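PDB 6W04: HAD hydrolase, family IA, variant 3 from Entamoeba histolytica, which is probably a magnesium-dependent hydrolase of the haloacid dehalogenase (HAD) superfamily, with a magnesium ion bound in its active site. Local coordinates for residues 7-12 with 109-114. Residues are numbered along the deposited sequence; the frame is centred on the assembly and turned at random. Where two conformers were deposited one is given.
With MG (magnesium ion), chain B; EDO (1,2-ethanediol), chain C.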
loop_
_atom_site.group_PDB
_atom_site.type_symbol
_atom_site.label_atom_id
_atom_site.label_comp_id
_atom_site.label_asym_id
_atom_site.label_seq_id
_atom_site.Cartn_x
_atom_site.Cartn_y
_atom_site.Cartn_z
ATOM N N ASP A 7 -1.798 3.966 3.200
ATOM C CA ASP A 7 -1.065 3.060 2.316
ATOM C C ASP A 7 -1.264 3.511 0.880
ATOM O O ASP A 7 -2.235 4.201 0.567
ATOM C CB ASP A 7 -1.577 1.635 2.486
ATOM C CG ASP A 7 -0.872 0.643 1.595
ATOM O OD1 ASP A 7 0.377 0.662 1.545
ATOM O OD2 ASP A 7 -1.574 -0.177 0.969
ATOM N N PHE A 8 -0.358 3.124 -0.018
ATOM C CA PHE A 8 -0.489 3.593 -1.394
ATOM C C PHE A 8 -0.986 2.499 -2.335
ATOM O O PHE A 8 -2.126 2.580 -2.809
ATOM C CB PHE A 8 0.805 4.224 -1.886
ATOM C CG PHE A 8 0.614 5.009 -3.151
ATOM C CD1 PHE A 8 0.130 6.310 -3.101
ATOM C CD2 PHE A 8 0.819 4.415 -4.385
ATOM C CE1 PHE A 8 -0.097 7.029 -4.262
ATOM C CE2 PHE A 8 0.610 5.131 -5.551
ATOM C CZ PHE A 8 0.146 6.435 -5.485
ATOM N N ASN A 9 -0.180 1.465 -2.611
ATOM C CA ASN A 9 -0.571 0.423 -3.559
ATOM C C ASN A 9 -1.776 -0.359 -3.052
ATOM O O ASN A 9 -1.761 -0.898 -1.945
ATOM C CB ASN A 9 0.601 -0.530 -3.787
ATOM C CG ASN A 9 1.836 0.198 -4.257
ATOM O OD1 ASN A 9 2.768 0.458 -3.485
ATOM N ND2 ASN A 9 1.831 0.579 -5.524
ATOM N N GLY A 10 -2.813 -0.443 -3.881
ATOM C CA GLY A 10 -4.025 -1.160 -3.518
ATOM C C GLY A 10 -4.972 -0.362 -2.655
ATOM O O GLY A 10 -6.109 -0.788 -2.456
ATOM N N THR A 11 -4.544 0.797 -2.171
ATOM C CA THR A 11 -5.333 1.646 -1.291
ATOM C C THR A 11 -5.636 2.986 -1.950
ATOM O O THR A 11 -6.810 3.325 -2.136
ATOM C CB THR A 11 -4.571 1.830 0.043
ATOM O OG1 THR A 11 -4.492 0.572 0.736
ATOM C CG2 THR A 11 -5.258 2.862 0.940
ATOM N N LEU A 12 -4.608 3.762 -2.318
ATOM C CA LEU A 12 -4.826 5.017 -3.034
ATOM C C LEU A 12 -4.914 4.834 -4.541
ATOM O O LEU A 12 -5.548 5.656 -5.220
ATOM C CB LEU A 12 -3.713 6.021 -2.699
ATOM C CG LEU A 12 -3.891 6.726 -1.350
ATOM C CD1 LEU A 12 -2.688 7.593 -1.012
ATOM C CD2 LEU A 12 -5.192 7.586 -1.326
ATOM N N THR A 109 4.369 3.452 2.204
ATOM C CA THR A 109 4.267 2.405 1.208
ATOM C C THR A 109 5.435 1.450 1.375
ATOM O O THR A 109 6.519 1.845 1.807
ATOM C CB THR A 109 4.226 2.998 -0.221
ATOM O OG1 THR A 109 4.278 1.950 -1.196
ATOM C CG2 THR A 109 5.379 3.946 -0.458
ATOM N N SER A 110 5.198 0.183 1.030
ATOM C CA SER A 110 6.273 -0.797 0.935
ATOM C C SER A 110 7.113 -0.609 -0.314
ATOM O O SER A 110 8.145 -1.274 -0.448
ATOM C CB SER A 110 5.724 -2.223 0.915
ATOM O OG SER A 110 4.948 -2.522 2.056
ATOM N N SER A 111 6.682 0.241 -1.240
ATOM C CA SER A 111 7.403 0.413 -2.496
ATOM C C SER A 111 8.787 0.999 -2.245
ATOM O O SER A 111 8.982 1.794 -1.323
ATOM C CB SER A 111 6.617 1.340 -3.438
ATOM O OG SER A 111 5.410 0.721 -3.891
ATOM N N ASP A 112 9.753 0.601 -3.078
ATOM C CA ASP A 112 11.071 1.227 -3.081
ATOM C C ASP A 112 11.002 2.618 -3.713
ATOM O O ASP A 112 9.986 3.026 -4.271
ATOM C CB ASP A 112 12.093 0.357 -3.824
ATOM C CG ASP A 112 11.821 0.214 -5.336
ATOM O OD1 ASP A 112 10.885 0.815 -5.929
ATOM O OD2 ASP A 112 12.592 -0.548 -5.958
ATOM N N TRP A 113 12.119 3.351 -3.645
ATOM C CA TRP A 113 12.121 4.715 -4.181
ATOM C C TRP A 113 11.808 4.742 -5.679
ATOM O O TRP A 113 11.119 5.655 -6.161
ATOM C CB TRP A 113 13.468 5.398 -3.934
ATOM C CG TRP A 113 13.506 6.678 -4.705
ATOM C CD1 TRP A 113 14.171 6.924 -5.881
ATOM C CD2 TRP A 113 12.780 7.879 -4.391
ATOM N NE1 TRP A 113 13.928 8.220 -6.293
ATOM C CE2 TRP A 113 13.085 8.826 -5.391
ATOM C CE3 TRP A 113 11.925 8.250 -3.343
ATOM C CZ2 TRP A 113 12.529 10.106 -5.397
ATOM C CZ3 TRP A 113 11.381 9.540 -3.339
ATOM C CH2 TRP A 113 11.685 10.446 -4.369
ATOM N N GLY A 114 12.339 3.781 -6.442
ATOM C CA GLY A 114 12.037 3.733 -7.872
ATOM C C GLY A 114 10.557 3.904 -8.170
ATOM O O GLY A 114 10.159 4.724 -9.013
HETATM MG MG MG B . -1.339 -1.897 -0.132
HETATM C C1 EDO C . 1.437 -2.806 -1.084
HETATM O O1 EDO C . 0.677 -1.775 -0.468
HETATM C C2 EDO C . 2.707 -2.787 -0.305
HETATM O O2 EDO C . 2.291 -2.461 1.018
HETATM O O HOH W 1 1.859 0.812 -0.679
HETATM O O HOH W 2 -0.846 -2.741 1.764
HETATM O O HOH W 3 -1.457 -3.680 -1.424
#
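Ser-111 reaches across to Asn-9 and hydrogen-bonds to its side chain, joining residues 109-114 to 7-12. Its OG donates to OD1 of Asn-9 over 2.7 Å. The donor lies 22° from the carbonyl plane, and the angle at OD1 is 132°. The bond from CA to CB of Asn-9 points toward 109-114, and its CG sits beside the backbone N, anti to the carbonyl carbon (chi1 -56°). The ND2 end is held separately, by Asp-15.

Beside this bond the contact is tight and buried. OG1 of Thr-109 is 3.1 Å from OD1 of Asn-9. OG1 of Thr-109 accepts from the backbone N of Ser-111, which makes an ST turn at the corner of the chain. CB of Phe-8 also meets CB of Thr-109 at 4.0 Å, and the ring of Phe-8 turns away to stack on Phe-119. Water 1 bridges the two segments. It accepts from the backbone N of Asn-9, lies 2.7 Å from OG1 of Thr-109 and is within hydrogen-bonding reach of OD1 of Asp-7. This OD1 also forms a salt bridge with Lys-144.

The other side is looser and is bridged by small molecules. Ser-110 is exposed and makes no direct contact with 7-12. Its OG is hydrogen-bonded to O2 of an ethanediol, probably from the crystallisation liquor, whose O1 binds the magnesium at 2.0 Å. OD2 of Asp-7 and the backbone O of Asn-9 bind the same ion, each at 2.1 Å. Waters 2 and 3 and Asp-169 complete its shell.

The two segments follow neighbouring parallel strands, 3-7 and 105-112. The first is the DxNGT form of the first HAD motif. Thr-109, just before the corner in strand 105-112, is consistent with the Ser/Thr of the second. Together they line the magnesium site of a HAD Rossmann-like core.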